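Local coordinates for SusD-like carbohydrate binding protein BF1063 (PDB 3I4G), which probably binds carbohydrate at the outer membrane of Bacteroides fragilis, as a member of the SusD family, at residues 405-408 and 409-413; 318-322 and 323-327; 107-110 and 111-114. All coordinates share one frame; numbering follows the deposited sequence.

Contact 1 of 3, residues 405-408 and 409-413; sequences ITQG and ILDET
Thr406 OG1 accepts from the backbone N of Ile409 at 3.0 Å, the N-cap bond that opens helix 407-412. With OG1 set between its own backbone N and carbonyl carbon (chi1 66°), the hydroxyl faces the first turn, where backbone N-H groups still lack helical acceptors. The threonine is used twice, since Thr406 O takes Leu410 N at 3.0 Å and starts the i to i+4 series. Gln407 O follows with Asp411 N at 2.8 Å, and Gly408 O with Glu412 N. A side-chain bond repeats the same spacing: Gln407 NE2 donates a hydrogen bond to Asp411 OD1 at 2.9 Å. The acceptor lies in the amide plane, but the donor comes from above the carboxylate, the two flat groups being turned 52° apart. Gln407 NE2 also donates to Val428 O and Asp411 OD1 accepts from Asn415 ND2, linking this helix to helix 414-418 and to the loop beyond it that carries Val428. Ile405 and Leu410 cross at about a right angle, and both touch Leu436 of helix 433-447, while Leu398 of helix 387-400 touches both Ile405 and Ile409. The nearest methyls are Ile405 CG2 and Leu410 CD2, 3.7 Å apart.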
# COMPACT_ATOMS: atom_id res chain seq x y z
N ILE A 405 -7.86 6.97 -26.61
CA ILE A 405 -8.29 5.76 -25.95
C ILE A 405 -9.36 5.10 -26.81
O ILE A 405 -10.30 5.76 -27.25
CB ILE A 405 -8.86 6.08 -24.58
CG1 ILE A 405 -7.87 6.95 -23.76
CG2 ILE A 405 -9.24 4.79 -23.87
CD1 ILE A 405 -6.52 6.33 -23.55
N THR A 406 -9.15 3.83 -27.09
CA THR A 406 -10.09 3.03 -27.85
C THR A 406 -10.77 2.01 -26.95
O THR A 406 -10.29 1.70 -25.86
CB THR A 406 -9.39 2.24 -28.95
OG1 THR A 406 -8.51 1.26 -28.38
CG2 THR A 406 -8.60 3.17 -29.89
N GLN A 407 -11.87 1.44 -27.43
CA GLN A 407 -12.51 0.39 -26.66
C GLN A 407 -11.55 -0.79 -26.49
O GLN A 407 -11.57 -1.44 -25.46
CB GLN A 407 -13.82 -0.06 -27.32
CG GLN A 407 -14.64 -1.00 -26.48
CD GLN A 407 -15.09 -0.34 -25.18
OE1 GLN A 407 -15.60 0.78 -25.21
NE2 GLN A 407 -14.93 -1.03 -24.06
N GLY A 408 -10.69 -1.07 -27.47
CA GLY A 408 -9.71 -2.13 -27.34
C GLY A 408 -8.77 -1.89 -26.17
O GLY A 408 -8.43 -2.82 -25.42
N ILE A 409 -8.30 -0.66 -26.02
CA ILE A 409 -7.43 -0.30 -24.89
C ILE A 409 -8.18 -0.44 -23.57
O ILE A 409 -7.64 -0.96 -22.60
CB ILE A 409 -6.85 1.11 -25.05
CG1 ILE A 409 -5.83 1.11 -26.18
CG2 ILE A 409 -6.19 1.63 -23.76
CD1 ILE A 409 -5.42 2.52 -26.67
N LEU A 410 -9.43 0.01 -23.53
CA LEU A 410 -10.23 -0.15 -22.31
C LEU A 410 -10.37 -1.63 -21.99
O LEU A 410 -10.26 -2.04 -20.84
CB LEU A 410 -11.61 0.50 -22.45
CG LEU A 410 -11.66 2.01 -22.64
CD1 LEU A 410 -13.07 2.47 -22.95
CD2 LEU A 410 -11.13 2.74 -21.38
N ASP A 411 -10.64 -2.45 -23.00
CA ASP A 411 -10.85 -3.88 -22.78
C ASP A 411 -9.61 -4.60 -22.26
O ASP A 411 -9.74 -5.52 -21.46
CB ASP A 411 -11.39 -4.53 -24.06
CG ASP A 411 -12.81 -4.11 -24.35
OD1 ASP A 411 -13.48 -3.50 -23.45
OD2 ASP A 411 -13.28 -4.40 -25.48
N GLU A 412 -8.43 -4.15 -22.66
CA GLU A 412 -7.19 -4.79 -22.20
C GLU A 412 -6.75 -4.26 -20.82
O GLU A 412 -5.85 -4.83 -20.21
CB GLU A 412 -6.06 -4.64 -23.23
CG GLU A 412 -5.48 -3.29 -23.34
CD GLU A 412 -4.34 -3.16 -24.38
OE1 GLU A 412 -3.70 -4.18 -24.72
OE2 GLU A 412 -4.10 -2.02 -24.81
N THR A 413 -7.33 -3.17 -20.34
CA THR A 413 -6.89 -2.55 -19.11
C THR A 413 -7.99 -2.56 -18.05
O THR A 413 -8.16 -3.53 -17.32
CB THR A 413 -6.35 -1.11 -19.34
OG1 THR A 413 -7.36 -0.26 -19.96
CG2 THR A 413 -5.09 -1.11 -20.22

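Contact 2 of 3, residues 318-322 and 323-327; sequences RLDYT and IYYNG
Tyr325 holds its CG between the backbone N and the carbonyl carbon (chi1 41°), turning the ring off the strand so that its OH reaches Asp320, whose CG lies anti to its carbonyl carbon. Tyr325 OH donates to Asp320 OD1 at 2.6 Å, using the syn lone pair of that oxygen. Asp320 OD1 lies at the ring edge, near its plane; the carboxylate plane is turned 39° from the ring. A water donates to Asp320 OD1 at 2.8 Å and also to Ile323 O, bridging side chain and backbone. All this spans a helix-to-strand junction: helix 317-322 runs directly into strand 323-325, their short axes 81° apart, and that strand pairs antiparallel with 360-362. Leu319 O closes the helix, accepting from both Thr322 N and Ile323 N, the latter at 2.9 Å. Thr322 OG1 bonds back to a carbonyl of its own helix, Arg318 O, at 2.7 Å. On the apolar side, Leu319 CD2 rests 3.8 Å from Ile323 CG1 and 4.0 Å from Tyr325 CE2, its chain crossing the tyrosine at about a right angle. Phe360 on the neighbouring strand touches Ile323 and Tyr325 in turn.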
# COMPACT_ATOMS: atom_id res chain seq x y z
N ARG A 318 -16.06 -6.54 -4.68
CA ARG A 318 -14.82 -6.17 -3.95
C ARG A 318 -15.09 -5.51 -2.61
O ARG A 318 -14.18 -5.52 -1.77
CB ARG A 318 -13.94 -5.26 -4.82
CG ARG A 318 -13.32 -6.03 -5.97
CD ARG A 318 -12.65 -5.15 -6.97
NE ARG A 318 -13.63 -4.41 -7.78
CZ ARG A 318 -13.33 -3.60 -8.77
NH1 ARG A 318 -12.08 -3.40 -9.14
NH2 ARG A 318 -14.31 -2.96 -9.42
N LEU A 319 -16.31 -5.00 -2.38
CA LEU A 319 -16.60 -4.43 -1.06
C LEU A 319 -16.55 -5.52 -0.01
O LEU A 319 -15.72 -5.48 0.89
CB LEU A 319 -17.96 -3.75 -1.10
CG LEU A 319 -18.42 -2.93 0.10
CD1 LEU A 319 -19.59 -2.03 -0.33
CD2 LEU A 319 -18.80 -3.80 1.32
N ASP A 320 -17.38 -6.56 -0.16
CA ASP A 320 -17.34 -7.65 0.80
C ASP A 320 -16.00 -8.39 0.76
O ASP A 320 -15.60 -8.95 1.79
CB ASP A 320 -18.52 -8.64 0.57
CG ASP A 320 -19.84 -8.14 1.15
OD1 ASP A 320 -19.80 -7.49 2.22
OD2 ASP A 320 -20.91 -8.47 0.55
N TYR A 321 -15.30 -8.42 -0.36
CA TYR A 321 -13.97 -9.06 -0.35
C TYR A 321 -12.95 -8.30 0.50
O TYR A 321 -12.03 -8.88 1.03
CB TYR A 321 -13.36 -9.20 -1.74
CG TYR A 321 -14.14 -10.06 -2.72
CD1 TYR A 321 -14.91 -11.12 -2.30
CD2 TYR A 321 -14.00 -9.88 -4.10
CE1 TYR A 321 -15.60 -11.93 -3.21
CE2 TYR A 321 -14.69 -10.67 -5.02
CZ TYR A 321 -15.48 -11.68 -4.56
OH TYR A 321 -16.18 -12.51 -5.44
N THR A 322 -13.13 -7.00 0.62
CA THR A 322 -12.13 -6.12 1.23
C THR A 322 -12.40 -5.71 2.65
O THR A 322 -11.44 -5.61 3.45
CB THR A 322 -11.95 -4.90 0.34
OG1 THR A 322 -11.58 -5.35 -0.99
CG2 THR A 322 -10.85 -3.97 0.84
N ILE A 323 -13.67 -5.48 2.99
CA ILE A 323 -14.04 -5.00 4.32
C ILE A 323 -15.19 -5.79 4.88
O ILE A 323 -15.92 -6.45 4.12
CB ILE A 323 -14.39 -3.46 4.28
CG1 ILE A 323 -15.67 -3.18 3.47
CG2 ILE A 323 -13.22 -2.68 3.72
CD1 ILE A 323 -16.11 -1.70 3.48
N TYR A 324 -15.37 -5.73 6.20
CA TYR A 324 -16.57 -6.32 6.84
C TYR A 324 -17.09 -5.32 7.87
O TYR A 324 -16.48 -4.25 8.12
CB TYR A 324 -16.34 -7.76 7.34
CG TYR A 324 -15.31 -7.97 8.42
CD1 TYR A 324 -13.99 -8.16 8.09
CD2 TYR A 324 -15.67 -8.09 9.75
CE1 TYR A 324 -13.04 -8.43 9.04
CE2 TYR A 324 -14.73 -8.33 10.73
CZ TYR A 324 -13.42 -8.49 10.36
OH TYR A 324 -12.48 -8.74 11.34
N TYR A 325 -18.25 -5.64 8.44
CA TYR A 325 -19.09 -4.71 9.19
C TYR A 325 -20.04 -5.52 10.06
O TYR A 325 -20.08 -6.75 9.97
CB TYR A 325 -19.87 -3.82 8.20
CG TYR A 325 -20.38 -4.61 7.02
CD1 TYR A 325 -21.52 -5.37 7.13
CD2 TYR A 325 -19.71 -4.63 5.80
CE1 TYR A 325 -21.96 -6.16 6.10
CE2 TYR A 325 -20.17 -5.43 4.74
CZ TYR A 325 -21.30 -6.18 4.89
OH TYR A 325 -21.73 -6.99 3.85
N ASN A 326 -20.80 -4.84 10.90
CA ASN A 326 -21.73 -5.50 11.80
C ASN A 326 -22.66 -6.41 11.04
O ASN A 326 -23.29 -6.00 10.07
CB ASN A 326 -22.54 -4.45 12.57
CG ASN A 326 -23.35 -5.05 13.68
OD1 ASN A 326 -22.85 -5.93 14.38
ND2 ASN A 326 -24.57 -4.55 13.91
N GLY A 327 -22.76 -7.65 11.51
CA GLY A 327 -23.62 -8.66 10.88
C GLY A 327 -23.00 -9.52 9.83
O GLY A 327 -23.55 -10.55 9.48
O HOH W 1 -18.03 -8.22 4.28

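Contact 3 of 3, residues 107-110 and 111-114; sequences VGIQ and NSSE
Ile109 O is gripped by Ser112, first through the backbone: Ser112 N donates to Ile109 O at 3.0 Å from above the carbonyl plane, 51° out of it. In the conformer given, one of two for this serine, Ser112 OG also donates to Ile109 O at 2.7 Å, lying in the carbonyl plane on a lone pair. There the hydroxyl stands between its own N and carbonyl carbon (chi1 66°) and reaches back alongside the backbone, and Ser112 OG approaches Ile109 CG1 to 3.4 Å. The N-to-O bond closes a type I beta turn from Ile109 to Ser112, by which the chain leaves helix 86-109 and heads for helix 116-139. Waters serve the carbonyls at the end of the helix. One donates to Val107 O at 2.9 Å and accepts from Asn111 N at 3.0 Å; a second donates to Gly108 O at 2.6 Å. CB of Ile109 points away from residues 111-114, and its side chain touches Trp18 as well as Lys118 and Ile122 of the next helix. Lys118 NZ bonds to Gln110 O and Ser112 O and forms a salt bridge with Glu114 OE2.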
# COMPACT_ATOMS: atom_id res chain seq x y z
N VAL A 107 29.68 -2.13 -3.77
CA VAL A 107 31.13 -1.95 -3.77
C VAL A 107 31.83 -3.29 -3.58
O VAL A 107 32.69 -3.67 -4.36
CB VAL A 107 31.58 -1.00 -2.65
CG1 VAL A 107 33.12 -1.02 -2.51
CG2 VAL A 107 31.06 0.41 -2.91
N GLY A 108 31.43 -4.02 -2.56
CA GLY A 108 32.08 -5.27 -2.19
C GLY A 108 32.09 -6.33 -3.27
O GLY A 108 33.06 -7.06 -3.41
N ILE A 109 31.01 -6.41 -4.05
CA ILE A 109 30.90 -7.46 -5.07
C ILE A 109 31.63 -7.14 -6.37
O ILE A 109 31.88 -8.05 -7.18
CB ILE A 109 29.39 -7.76 -5.37
CG1 ILE A 109 29.24 -9.17 -5.92
CG2 ILE A 109 28.80 -6.71 -6.30
CD1 ILE A 109 27.76 -9.61 -6.05
N GLN A 110 32.05 -5.90 -6.57
CA GLN A 110 32.58 -5.50 -7.86
C GLN A 110 33.70 -6.34 -8.38
O GLN A 110 33.81 -6.57 -9.59
CB GLN A 110 33.11 -4.05 -7.81
CG GLN A 110 32.10 -2.99 -7.94
CD GLN A 110 32.69 -1.59 -7.75
OE1 GLN A 110 33.89 -1.36 -7.96
NE2 GLN A 110 31.83 -0.65 -7.35
N ASN A 111 34.61 -6.77 -7.51
CA ASN A 111 35.78 -7.49 -7.95
C ASN A 111 35.66 -9.02 -7.91
O ASN A 111 36.64 -9.71 -8.17
CB ASN A 111 37.02 -7.01 -7.14
CG ASN A 111 37.34 -5.56 -7.40
OD1 ASN A 111 36.94 -5.01 -8.45
ND2 ASN A 111 38.12 -4.95 -6.53
N SER A 112 34.46 -9.51 -7.58
CA SER A 112 34.23 -10.96 -7.53
C SER A 112 34.08 -11.55 -8.92
O SER A 112 33.69 -10.83 -9.86
CB SER A 112 32.98 -11.27 -6.72
OG SER A 112 31.81 -10.79 -7.37
N SER A 113 34.34 -12.85 -9.05
CA SER A 113 34.29 -13.54 -10.33
C SER A 113 33.02 -13.20 -11.08
O SER A 113 31.93 -13.20 -10.53
CB SER A 113 34.34 -15.03 -10.09
OG SER A 113 35.53 -15.38 -9.41
N GLU A 114 33.17 -12.99 -12.39
CA GLU A 114 32.01 -12.71 -13.21
C GLU A 114 31.15 -13.95 -13.40
O GLU A 114 31.68 -15.04 -13.60
CB GLU A 114 32.49 -12.23 -14.56
CG GLU A 114 33.29 -10.93 -14.52
CD GLU A 114 32.50 -9.71 -14.11
OE1 GLU A 114 31.36 -9.49 -14.61
OE2 GLU A 114 33.00 -8.94 -13.26
O HOH W 2 35.03 -5.25 -4.90
O HOH W 3 34.67 -8.53 -4.77

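In the fold
The three contacts are local and occur in series along the chain, contact 3 first, then contact 2, then contact 1; each lies where a helix starts or stops. Contact 1 opens at a helix N-cap and runs through the short helix 407-412, whereas contacts 2 and 3 are helix ends, one passing into a strand and the other into a turn. Contacts 1 and 2 share the SusD family region, with centres 30 Å apart and nearest atoms about 9 Å apart. Helix 433-447 is common to both: Leu436 packs at contact 1, while Glu443 and Glu447 form salt bridges with Arg318 of contact 2. Contact 3 belongs to the N-terminal region, its centre 51 Å from that of contact 2, on opposite sides of the chain's centre.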